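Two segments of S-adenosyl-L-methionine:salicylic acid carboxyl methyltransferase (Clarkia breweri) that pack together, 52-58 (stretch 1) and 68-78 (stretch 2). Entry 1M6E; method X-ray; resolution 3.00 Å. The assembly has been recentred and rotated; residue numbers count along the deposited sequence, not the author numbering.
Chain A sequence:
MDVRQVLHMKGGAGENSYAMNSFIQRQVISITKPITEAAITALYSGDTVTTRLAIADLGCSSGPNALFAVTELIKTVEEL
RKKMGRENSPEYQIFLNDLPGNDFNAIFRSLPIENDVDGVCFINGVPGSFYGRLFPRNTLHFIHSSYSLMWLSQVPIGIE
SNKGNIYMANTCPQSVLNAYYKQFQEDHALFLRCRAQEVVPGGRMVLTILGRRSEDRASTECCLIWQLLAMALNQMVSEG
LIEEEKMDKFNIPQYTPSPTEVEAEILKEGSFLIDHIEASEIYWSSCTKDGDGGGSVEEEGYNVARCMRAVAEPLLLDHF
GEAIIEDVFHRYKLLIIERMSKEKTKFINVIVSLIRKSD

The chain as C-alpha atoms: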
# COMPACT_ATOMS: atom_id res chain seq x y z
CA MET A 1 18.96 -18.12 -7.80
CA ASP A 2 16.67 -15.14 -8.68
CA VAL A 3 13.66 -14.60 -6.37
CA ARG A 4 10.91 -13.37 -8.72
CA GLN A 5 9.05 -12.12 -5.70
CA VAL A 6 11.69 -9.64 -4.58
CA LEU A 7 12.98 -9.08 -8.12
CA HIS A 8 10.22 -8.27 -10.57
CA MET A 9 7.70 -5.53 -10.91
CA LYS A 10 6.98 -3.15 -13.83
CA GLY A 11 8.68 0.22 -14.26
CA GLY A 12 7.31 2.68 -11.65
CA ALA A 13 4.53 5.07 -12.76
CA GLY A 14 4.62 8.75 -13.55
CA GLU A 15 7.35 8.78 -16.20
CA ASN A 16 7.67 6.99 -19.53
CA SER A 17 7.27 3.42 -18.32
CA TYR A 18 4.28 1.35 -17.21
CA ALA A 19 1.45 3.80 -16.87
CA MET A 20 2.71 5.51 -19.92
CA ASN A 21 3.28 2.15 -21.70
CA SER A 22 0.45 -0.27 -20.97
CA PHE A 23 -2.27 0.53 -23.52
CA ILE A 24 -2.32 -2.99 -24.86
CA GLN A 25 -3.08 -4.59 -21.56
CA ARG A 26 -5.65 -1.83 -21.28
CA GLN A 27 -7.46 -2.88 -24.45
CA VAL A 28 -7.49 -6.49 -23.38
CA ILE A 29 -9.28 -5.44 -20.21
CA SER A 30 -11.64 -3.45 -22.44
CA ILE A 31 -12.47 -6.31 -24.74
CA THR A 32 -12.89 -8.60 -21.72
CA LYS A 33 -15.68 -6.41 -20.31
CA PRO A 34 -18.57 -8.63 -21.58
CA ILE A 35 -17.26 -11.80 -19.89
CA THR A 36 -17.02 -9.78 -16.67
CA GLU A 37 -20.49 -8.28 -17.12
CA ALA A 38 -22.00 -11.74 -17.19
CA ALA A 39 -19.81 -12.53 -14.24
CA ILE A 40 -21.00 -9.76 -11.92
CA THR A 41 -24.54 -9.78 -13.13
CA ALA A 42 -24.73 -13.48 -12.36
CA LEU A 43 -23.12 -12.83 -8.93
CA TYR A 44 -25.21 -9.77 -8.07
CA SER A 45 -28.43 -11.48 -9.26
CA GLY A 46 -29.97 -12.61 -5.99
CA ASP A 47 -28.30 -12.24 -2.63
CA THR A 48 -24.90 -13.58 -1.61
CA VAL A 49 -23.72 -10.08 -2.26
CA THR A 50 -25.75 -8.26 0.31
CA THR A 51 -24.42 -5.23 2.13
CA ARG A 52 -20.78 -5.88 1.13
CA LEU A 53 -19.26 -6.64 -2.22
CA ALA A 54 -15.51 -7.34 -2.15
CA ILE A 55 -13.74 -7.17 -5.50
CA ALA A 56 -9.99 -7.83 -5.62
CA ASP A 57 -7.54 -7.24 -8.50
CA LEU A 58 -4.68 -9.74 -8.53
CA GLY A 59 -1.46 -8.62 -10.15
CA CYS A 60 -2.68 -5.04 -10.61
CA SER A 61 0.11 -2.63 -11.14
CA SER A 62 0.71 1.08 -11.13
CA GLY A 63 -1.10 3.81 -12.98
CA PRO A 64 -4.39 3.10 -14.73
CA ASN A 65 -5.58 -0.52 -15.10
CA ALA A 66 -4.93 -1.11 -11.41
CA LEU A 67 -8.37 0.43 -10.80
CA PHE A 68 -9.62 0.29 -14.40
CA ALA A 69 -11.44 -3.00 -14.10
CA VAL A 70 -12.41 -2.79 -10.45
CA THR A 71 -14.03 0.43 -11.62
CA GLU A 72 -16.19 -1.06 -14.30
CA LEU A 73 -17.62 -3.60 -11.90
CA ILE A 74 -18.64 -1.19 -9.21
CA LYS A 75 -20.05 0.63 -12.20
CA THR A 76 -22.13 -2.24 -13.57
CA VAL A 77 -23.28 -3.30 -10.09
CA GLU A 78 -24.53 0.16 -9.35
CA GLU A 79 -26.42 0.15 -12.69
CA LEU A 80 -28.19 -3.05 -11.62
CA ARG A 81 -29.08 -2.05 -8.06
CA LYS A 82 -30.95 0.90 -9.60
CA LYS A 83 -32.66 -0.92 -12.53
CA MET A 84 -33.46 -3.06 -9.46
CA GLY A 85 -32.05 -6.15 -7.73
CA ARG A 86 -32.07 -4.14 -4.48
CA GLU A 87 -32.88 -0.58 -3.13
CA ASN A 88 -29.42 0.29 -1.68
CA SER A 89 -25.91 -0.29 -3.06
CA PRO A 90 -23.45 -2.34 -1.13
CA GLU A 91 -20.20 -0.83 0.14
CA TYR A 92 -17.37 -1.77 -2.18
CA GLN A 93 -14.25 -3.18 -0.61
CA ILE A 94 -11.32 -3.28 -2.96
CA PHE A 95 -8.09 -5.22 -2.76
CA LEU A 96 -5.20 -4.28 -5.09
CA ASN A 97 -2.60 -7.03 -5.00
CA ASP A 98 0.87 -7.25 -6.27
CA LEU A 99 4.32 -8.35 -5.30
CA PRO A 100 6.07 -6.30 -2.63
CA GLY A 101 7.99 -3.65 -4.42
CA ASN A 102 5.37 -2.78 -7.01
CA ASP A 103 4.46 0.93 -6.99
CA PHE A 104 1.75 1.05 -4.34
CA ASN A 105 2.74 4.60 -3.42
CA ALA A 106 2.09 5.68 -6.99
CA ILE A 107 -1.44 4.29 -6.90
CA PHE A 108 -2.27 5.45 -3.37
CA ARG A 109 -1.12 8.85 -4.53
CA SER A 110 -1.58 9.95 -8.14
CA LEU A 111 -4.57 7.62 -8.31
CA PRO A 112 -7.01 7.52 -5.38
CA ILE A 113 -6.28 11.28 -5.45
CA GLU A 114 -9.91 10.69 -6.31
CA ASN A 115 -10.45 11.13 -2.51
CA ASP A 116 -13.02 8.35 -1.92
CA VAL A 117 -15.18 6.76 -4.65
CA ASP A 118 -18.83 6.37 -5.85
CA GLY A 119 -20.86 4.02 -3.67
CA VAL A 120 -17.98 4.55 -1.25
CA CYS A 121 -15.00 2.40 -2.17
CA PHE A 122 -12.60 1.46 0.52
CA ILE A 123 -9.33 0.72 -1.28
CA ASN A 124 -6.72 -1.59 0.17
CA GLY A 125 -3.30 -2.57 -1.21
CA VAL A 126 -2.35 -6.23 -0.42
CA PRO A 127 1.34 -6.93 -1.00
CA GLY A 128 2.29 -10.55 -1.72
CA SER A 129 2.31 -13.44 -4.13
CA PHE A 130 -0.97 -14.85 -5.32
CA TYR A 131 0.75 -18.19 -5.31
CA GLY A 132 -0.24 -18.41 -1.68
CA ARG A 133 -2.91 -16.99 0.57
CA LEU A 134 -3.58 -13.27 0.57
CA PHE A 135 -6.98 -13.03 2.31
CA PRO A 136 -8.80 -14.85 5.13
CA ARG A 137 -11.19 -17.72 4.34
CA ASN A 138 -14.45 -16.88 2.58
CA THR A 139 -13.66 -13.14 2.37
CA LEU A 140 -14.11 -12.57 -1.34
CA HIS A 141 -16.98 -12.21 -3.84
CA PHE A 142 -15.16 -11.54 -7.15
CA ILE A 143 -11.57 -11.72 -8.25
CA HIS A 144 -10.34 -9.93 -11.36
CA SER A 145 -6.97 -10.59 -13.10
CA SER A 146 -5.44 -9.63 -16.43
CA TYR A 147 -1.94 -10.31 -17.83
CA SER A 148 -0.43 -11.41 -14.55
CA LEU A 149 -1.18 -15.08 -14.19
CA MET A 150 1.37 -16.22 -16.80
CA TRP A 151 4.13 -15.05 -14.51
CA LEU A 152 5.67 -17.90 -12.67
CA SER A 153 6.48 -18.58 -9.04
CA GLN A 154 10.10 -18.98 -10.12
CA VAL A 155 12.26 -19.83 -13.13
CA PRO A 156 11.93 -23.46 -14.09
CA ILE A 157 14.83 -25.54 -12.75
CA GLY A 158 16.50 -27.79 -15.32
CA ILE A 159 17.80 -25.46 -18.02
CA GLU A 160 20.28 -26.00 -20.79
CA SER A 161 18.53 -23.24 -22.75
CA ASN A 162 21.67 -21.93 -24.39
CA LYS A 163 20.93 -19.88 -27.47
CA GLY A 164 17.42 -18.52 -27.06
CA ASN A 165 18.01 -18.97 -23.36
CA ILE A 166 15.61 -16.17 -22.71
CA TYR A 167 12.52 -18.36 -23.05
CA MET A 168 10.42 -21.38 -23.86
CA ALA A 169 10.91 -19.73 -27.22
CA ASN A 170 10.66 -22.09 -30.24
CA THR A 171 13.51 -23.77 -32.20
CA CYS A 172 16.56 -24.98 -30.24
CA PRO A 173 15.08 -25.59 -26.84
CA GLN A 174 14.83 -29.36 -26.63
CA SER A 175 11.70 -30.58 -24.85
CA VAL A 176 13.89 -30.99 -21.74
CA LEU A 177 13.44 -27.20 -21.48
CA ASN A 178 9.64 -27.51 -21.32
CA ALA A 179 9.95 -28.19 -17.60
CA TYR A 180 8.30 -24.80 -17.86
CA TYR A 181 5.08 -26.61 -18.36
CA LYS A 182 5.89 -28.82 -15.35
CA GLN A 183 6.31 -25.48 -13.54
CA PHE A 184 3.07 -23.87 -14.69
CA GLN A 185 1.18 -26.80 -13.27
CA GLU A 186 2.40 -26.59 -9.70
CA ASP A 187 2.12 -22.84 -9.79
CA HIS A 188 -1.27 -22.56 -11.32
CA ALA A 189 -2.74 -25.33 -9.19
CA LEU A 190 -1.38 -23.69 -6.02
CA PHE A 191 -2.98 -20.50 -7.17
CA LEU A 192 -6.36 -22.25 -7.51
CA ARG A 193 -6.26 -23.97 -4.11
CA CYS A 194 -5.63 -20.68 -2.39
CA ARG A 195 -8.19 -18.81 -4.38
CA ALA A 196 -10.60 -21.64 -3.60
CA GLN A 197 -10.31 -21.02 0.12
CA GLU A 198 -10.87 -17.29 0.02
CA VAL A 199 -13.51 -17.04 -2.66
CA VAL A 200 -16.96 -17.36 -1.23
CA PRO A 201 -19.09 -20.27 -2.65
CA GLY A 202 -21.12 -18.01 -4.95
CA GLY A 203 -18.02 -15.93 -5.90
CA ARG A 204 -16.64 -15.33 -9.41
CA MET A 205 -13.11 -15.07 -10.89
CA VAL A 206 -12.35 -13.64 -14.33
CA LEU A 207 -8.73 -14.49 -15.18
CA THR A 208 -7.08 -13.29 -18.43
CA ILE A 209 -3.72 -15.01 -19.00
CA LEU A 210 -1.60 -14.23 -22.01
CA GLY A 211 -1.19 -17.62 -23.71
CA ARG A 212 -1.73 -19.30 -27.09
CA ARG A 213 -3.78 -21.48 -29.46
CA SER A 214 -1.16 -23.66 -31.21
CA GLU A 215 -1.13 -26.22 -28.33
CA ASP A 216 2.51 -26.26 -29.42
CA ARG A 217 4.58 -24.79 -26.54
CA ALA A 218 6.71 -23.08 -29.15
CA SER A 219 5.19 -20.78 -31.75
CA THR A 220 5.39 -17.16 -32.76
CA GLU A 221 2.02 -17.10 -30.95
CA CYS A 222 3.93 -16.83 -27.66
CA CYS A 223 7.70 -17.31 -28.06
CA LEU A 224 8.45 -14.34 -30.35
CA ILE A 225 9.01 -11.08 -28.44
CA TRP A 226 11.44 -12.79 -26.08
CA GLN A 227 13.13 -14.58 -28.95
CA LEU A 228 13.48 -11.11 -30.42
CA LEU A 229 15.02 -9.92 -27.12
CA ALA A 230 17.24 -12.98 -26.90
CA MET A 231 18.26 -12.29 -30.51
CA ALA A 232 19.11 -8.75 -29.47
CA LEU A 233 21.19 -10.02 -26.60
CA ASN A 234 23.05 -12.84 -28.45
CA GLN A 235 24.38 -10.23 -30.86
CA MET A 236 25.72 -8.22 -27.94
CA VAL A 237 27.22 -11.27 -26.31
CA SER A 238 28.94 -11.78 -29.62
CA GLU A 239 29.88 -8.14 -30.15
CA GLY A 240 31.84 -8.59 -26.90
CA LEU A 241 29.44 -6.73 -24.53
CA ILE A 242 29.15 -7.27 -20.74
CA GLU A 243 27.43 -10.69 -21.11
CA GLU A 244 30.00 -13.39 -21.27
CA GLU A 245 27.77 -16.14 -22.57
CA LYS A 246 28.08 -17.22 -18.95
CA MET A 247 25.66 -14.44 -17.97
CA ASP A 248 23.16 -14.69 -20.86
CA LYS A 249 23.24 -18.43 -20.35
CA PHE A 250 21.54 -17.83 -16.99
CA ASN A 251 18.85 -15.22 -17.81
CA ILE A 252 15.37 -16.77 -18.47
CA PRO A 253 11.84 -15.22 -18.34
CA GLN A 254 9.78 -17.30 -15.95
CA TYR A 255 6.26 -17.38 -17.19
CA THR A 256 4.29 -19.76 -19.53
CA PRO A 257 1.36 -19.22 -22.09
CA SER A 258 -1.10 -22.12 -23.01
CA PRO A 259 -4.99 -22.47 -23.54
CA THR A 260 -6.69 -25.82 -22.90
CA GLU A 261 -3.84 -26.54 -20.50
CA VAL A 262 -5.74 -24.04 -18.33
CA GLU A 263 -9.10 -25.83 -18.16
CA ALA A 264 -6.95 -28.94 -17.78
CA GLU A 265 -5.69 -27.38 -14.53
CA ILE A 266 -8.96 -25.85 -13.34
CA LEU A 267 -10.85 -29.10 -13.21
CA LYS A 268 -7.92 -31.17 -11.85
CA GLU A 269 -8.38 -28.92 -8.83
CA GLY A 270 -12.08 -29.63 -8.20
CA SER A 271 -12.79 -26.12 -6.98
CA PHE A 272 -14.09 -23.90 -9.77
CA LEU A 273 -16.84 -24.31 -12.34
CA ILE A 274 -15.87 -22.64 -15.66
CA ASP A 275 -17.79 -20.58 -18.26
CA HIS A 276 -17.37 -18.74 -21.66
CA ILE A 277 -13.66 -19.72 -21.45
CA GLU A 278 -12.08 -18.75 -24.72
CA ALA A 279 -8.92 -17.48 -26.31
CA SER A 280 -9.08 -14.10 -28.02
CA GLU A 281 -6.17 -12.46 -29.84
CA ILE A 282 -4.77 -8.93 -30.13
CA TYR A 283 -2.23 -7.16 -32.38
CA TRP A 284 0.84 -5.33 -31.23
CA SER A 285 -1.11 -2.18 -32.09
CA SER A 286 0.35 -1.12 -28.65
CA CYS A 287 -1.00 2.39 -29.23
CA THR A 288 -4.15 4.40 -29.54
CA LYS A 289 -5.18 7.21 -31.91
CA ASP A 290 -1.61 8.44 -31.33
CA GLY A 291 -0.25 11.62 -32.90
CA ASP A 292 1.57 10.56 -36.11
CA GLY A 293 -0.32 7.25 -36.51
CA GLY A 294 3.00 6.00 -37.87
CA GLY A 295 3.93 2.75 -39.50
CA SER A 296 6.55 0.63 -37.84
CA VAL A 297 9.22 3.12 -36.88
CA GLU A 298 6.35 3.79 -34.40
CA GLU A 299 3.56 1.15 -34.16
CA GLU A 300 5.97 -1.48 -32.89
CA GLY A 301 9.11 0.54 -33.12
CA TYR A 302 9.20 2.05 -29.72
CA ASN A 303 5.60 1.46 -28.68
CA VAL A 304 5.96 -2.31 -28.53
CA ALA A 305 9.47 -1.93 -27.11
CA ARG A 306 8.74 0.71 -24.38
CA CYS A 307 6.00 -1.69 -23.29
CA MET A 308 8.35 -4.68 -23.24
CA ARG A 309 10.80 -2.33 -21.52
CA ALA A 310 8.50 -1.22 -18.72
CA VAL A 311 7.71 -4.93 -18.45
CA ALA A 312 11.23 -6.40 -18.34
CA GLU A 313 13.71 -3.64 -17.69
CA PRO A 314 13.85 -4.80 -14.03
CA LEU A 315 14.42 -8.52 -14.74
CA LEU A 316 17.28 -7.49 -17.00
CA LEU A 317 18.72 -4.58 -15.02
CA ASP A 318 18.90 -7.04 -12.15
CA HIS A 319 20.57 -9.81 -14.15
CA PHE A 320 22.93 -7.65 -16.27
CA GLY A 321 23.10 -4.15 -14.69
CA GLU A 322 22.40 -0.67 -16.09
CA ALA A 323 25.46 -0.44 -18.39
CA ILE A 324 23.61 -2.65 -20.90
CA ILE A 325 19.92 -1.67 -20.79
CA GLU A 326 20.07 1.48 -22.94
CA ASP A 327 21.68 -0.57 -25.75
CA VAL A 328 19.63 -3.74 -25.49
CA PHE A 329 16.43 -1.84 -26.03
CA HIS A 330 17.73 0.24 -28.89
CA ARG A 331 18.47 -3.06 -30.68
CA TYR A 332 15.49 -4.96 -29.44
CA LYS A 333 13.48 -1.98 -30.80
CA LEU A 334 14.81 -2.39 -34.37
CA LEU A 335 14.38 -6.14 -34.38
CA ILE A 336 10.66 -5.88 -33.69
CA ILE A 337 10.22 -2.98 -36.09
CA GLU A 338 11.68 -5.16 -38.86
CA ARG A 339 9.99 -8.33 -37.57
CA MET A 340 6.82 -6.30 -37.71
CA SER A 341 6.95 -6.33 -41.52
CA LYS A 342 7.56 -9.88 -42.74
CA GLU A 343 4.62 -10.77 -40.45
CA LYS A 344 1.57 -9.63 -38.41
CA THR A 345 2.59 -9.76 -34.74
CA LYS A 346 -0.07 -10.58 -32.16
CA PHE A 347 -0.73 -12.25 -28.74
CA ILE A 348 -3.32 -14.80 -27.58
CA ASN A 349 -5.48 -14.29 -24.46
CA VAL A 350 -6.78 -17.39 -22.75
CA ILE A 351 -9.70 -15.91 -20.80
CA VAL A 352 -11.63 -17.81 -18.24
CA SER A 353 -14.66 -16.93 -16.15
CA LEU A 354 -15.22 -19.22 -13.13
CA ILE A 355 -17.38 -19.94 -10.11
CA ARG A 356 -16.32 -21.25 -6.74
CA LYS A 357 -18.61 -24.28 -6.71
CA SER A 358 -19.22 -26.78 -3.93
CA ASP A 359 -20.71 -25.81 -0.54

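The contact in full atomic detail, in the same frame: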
# COMPACT_ATOMS: atom_id res chain seq x y z
N ARG A 52 -22.20 -6.02 1.46
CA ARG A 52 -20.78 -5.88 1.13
C ARG A 52 -20.33 -6.66 -0.08
O ARG A 52 -20.51 -7.87 -0.15
CB ARG A 52 -19.92 -6.34 2.30
CG ARG A 52 -18.60 -5.61 2.43
CD ARG A 52 -17.80 -6.10 3.64
NE ARG A 52 -16.88 -7.17 3.28
CZ ARG A 52 -17.09 -8.47 3.48
NH1 ARG A 52 -18.21 -8.92 4.05
NH2 ARG A 52 -16.17 -9.34 3.07
N LEU A 53 -19.77 -5.97 -1.05
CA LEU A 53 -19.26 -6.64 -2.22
C LEU A 53 -17.76 -6.43 -2.03
O LEU A 53 -17.33 -5.37 -1.60
CB LEU A 53 -19.77 -5.97 -3.49
CG LEU A 53 -19.13 -6.37 -4.83
CD1 LEU A 53 -19.31 -7.85 -5.11
CD2 LEU A 53 -19.75 -5.58 -5.94
N ALA A 54 -16.96 -7.45 -2.33
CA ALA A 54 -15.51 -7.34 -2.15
C ALA A 54 -14.71 -7.81 -3.36
O ALA A 54 -14.28 -8.94 -3.44
CB ALA A 54 -15.10 -8.13 -0.92
N ILE A 55 -14.50 -6.90 -4.29
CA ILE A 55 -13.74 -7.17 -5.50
C ILE A 55 -12.26 -7.06 -5.17
O ILE A 55 -11.88 -6.26 -4.31
CB ILE A 55 -14.09 -6.13 -6.55
CG1 ILE A 55 -15.61 -6.05 -6.68
CG2 ILE A 55 -13.43 -6.47 -7.87
CD1 ILE A 55 -16.09 -5.12 -7.79
N ALA A 56 -11.43 -7.84 -5.86
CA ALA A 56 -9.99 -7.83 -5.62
C ALA A 56 -9.17 -8.05 -6.87
O ALA A 56 -9.24 -9.13 -7.44
CB ALA A 56 -9.64 -8.91 -4.62
N ASP A 57 -8.37 -7.07 -7.30
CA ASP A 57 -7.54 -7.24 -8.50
C ASP A 57 -6.22 -7.93 -8.14
O ASP A 57 -5.51 -7.50 -7.25
CB ASP A 57 -7.26 -5.90 -9.20
CG ASP A 57 -6.85 -6.06 -10.71
OD1 ASP A 57 -5.84 -6.75 -11.03
OD2 ASP A 57 -7.55 -5.49 -11.58
N LEU A 58 -5.90 -9.01 -8.81
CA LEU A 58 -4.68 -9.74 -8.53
C LEU A 58 -3.65 -9.49 -9.62
O LEU A 58 -3.89 -9.78 -10.80
CB LEU A 58 -5.01 -11.23 -8.40
CG LEU A 58 -5.13 -11.80 -6.97
CD1 LEU A 58 -5.54 -10.75 -5.96
CD2 LEU A 58 -6.13 -12.92 -6.98
N PHE A 68 -8.79 0.34 -13.21
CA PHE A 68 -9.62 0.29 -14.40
C PHE A 68 -10.71 -0.76 -14.37
O PHE A 68 -11.88 -0.44 -14.59
CB PHE A 68 -8.74 0.08 -15.64
CG PHE A 68 -9.47 0.28 -16.95
CD1 PHE A 68 -10.25 1.41 -17.16
CD2 PHE A 68 -9.36 -0.65 -17.97
CE1 PHE A 68 -10.92 1.60 -18.38
CE2 PHE A 68 -10.02 -0.46 -19.19
CZ PHE A 68 -10.80 0.66 -19.38
N ALA A 69 -10.38 -2.01 -14.10
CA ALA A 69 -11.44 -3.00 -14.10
C ALA A 69 -12.30 -3.03 -12.84
O ALA A 69 -13.51 -3.26 -12.91
CB ALA A 69 -10.86 -4.33 -14.34
N VAL A 70 -11.68 -2.78 -11.70
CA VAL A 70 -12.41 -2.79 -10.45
C VAL A 70 -13.30 -1.56 -10.41
O VAL A 70 -13.99 -1.29 -9.44
CB VAL A 70 -11.42 -2.77 -9.28
CG1 VAL A 70 -12.13 -3.16 -8.00
CG2 VAL A 70 -10.27 -3.73 -9.56
N THR A 71 -13.29 -0.82 -11.50
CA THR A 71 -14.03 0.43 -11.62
C THR A 71 -15.08 0.32 -12.69
O THR A 71 -15.74 1.28 -13.04
CB THR A 71 -13.05 1.57 -12.00
OG1 THR A 71 -13.40 2.77 -11.32
CG2 THR A 71 -13.08 1.85 -13.49
N GLU A 72 -15.23 -0.86 -13.24
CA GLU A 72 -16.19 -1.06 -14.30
C GLU A 72 -17.00 -2.24 -13.84
O GLU A 72 -17.64 -2.91 -14.64
CB GLU A 72 -15.46 -1.38 -15.58
CG GLU A 72 -16.29 -1.12 -16.80
CD GLU A 72 -16.40 0.36 -17.13
OE1 GLU A 72 -16.23 1.19 -16.20
OE2 GLU A 72 -16.66 0.68 -18.31
N LEU A 73 -16.90 -2.51 -12.55
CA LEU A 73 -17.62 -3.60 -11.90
C LEU A 73 -18.50 -2.89 -10.93
O LEU A 73 -19.68 -3.16 -10.85
CB LEU A 73 -16.68 -4.54 -11.13
CG LEU A 73 -15.73 -5.44 -11.92
CD1 LEU A 73 -15.15 -6.47 -10.97
CD2 LEU A 73 -16.45 -6.15 -13.07
N ILE A 74 -17.90 -1.98 -10.18
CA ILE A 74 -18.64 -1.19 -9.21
C ILE A 74 -19.60 -0.37 -10.06
O ILE A 74 -20.69 -0.00 -9.61
CB ILE A 74 -17.70 -0.30 -8.40
CG1 ILE A 74 -16.76 -1.21 -7.59
CG2 ILE A 74 -18.51 0.64 -7.49
CD1 ILE A 74 -15.73 -0.49 -6.78
N LYS A 75 -19.20 -0.11 -11.29
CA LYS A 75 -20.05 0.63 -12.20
C LYS A 75 -21.28 -0.25 -12.39
O LYS A 75 -22.34 -0.03 -11.79
CB LYS A 75 -19.36 0.81 -13.54
CG LYS A 75 -20.00 1.88 -14.38
CD LYS A 75 -19.52 3.26 -13.94
CE LYS A 75 -18.07 3.50 -14.37
NZ LYS A 75 -17.49 4.76 -13.80
N THR A 76 -21.10 -1.27 -13.24
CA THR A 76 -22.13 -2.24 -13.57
C THR A 76 -23.05 -2.60 -12.42
O THR A 76 -24.25 -2.61 -12.60
CB THR A 76 -21.51 -3.56 -14.06
OG1 THR A 76 -20.83 -3.34 -15.30
CG2 THR A 76 -22.57 -4.60 -14.26
N VAL A 77 -22.48 -2.93 -11.26
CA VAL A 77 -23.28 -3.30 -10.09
C VAL A 77 -24.20 -2.17 -9.73
O VAL A 77 -25.38 -2.38 -9.48
CB VAL A 77 -22.41 -3.63 -8.85
CG1 VAL A 77 -23.30 -3.84 -7.60
CG2 VAL A 77 -21.58 -4.87 -9.13
N GLU A 78 -23.68 -0.95 -9.68
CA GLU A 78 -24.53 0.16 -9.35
C GLU A 78 -25.70 0.25 -10.36
O GLU A 78 -26.86 0.44 -9.96
CB GLU A 78 -23.71 1.44 -9.33
CG GLU A 78 -22.85 1.51 -8.12
CD GLU A 78 -23.68 1.50 -6.84
OE1 GLU A 78 -24.24 2.57 -6.48
OE2 GLU A 78 -23.79 0.42 -6.20

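No hydrogen bond joins these two stretches; the contact is held by shape and apolar packing, and even the one charged residue in it, D57, lends mainly its carbon. The rule on the first stretch is alternation. L53, I55 and D57 turn their CA-to-CB bonds toward the partner, while A56 points away and R52, A54 and L58 lie out of reach. The second stretch answers at steps of three and four residues, with V70, L73 and V77 pointing toward the first; by I74 it is clearly helix, where V77 N donates to L73 O at 2.8 Å and E78 N to I74 O at 3.1 Å.

I55 is the hub, and I55 CA lies 6.7 Å from V70 CA. In its m,t rotamer, I55 CD1 lies 3.4 Å from L73 CB and 4.0 Å from I74 CG1. I55 CG2 sits 3.6 Å from V70 CG1 and also reaches L73 CD1 at 3.5 Å. One beta-branched side chain thus meets three residues. At one end, L53 CD2 meets V77 CG2 at 3.7 Å. At the other, D57 CB rests 3.7 Å from V70 CG2, so its methylene continues the apolar surface, while its OD2 is hydrogen-bonded elsewhere in the structure. No backbone hydrogen bond crosses the contact, and buried hydrocarbon does the work.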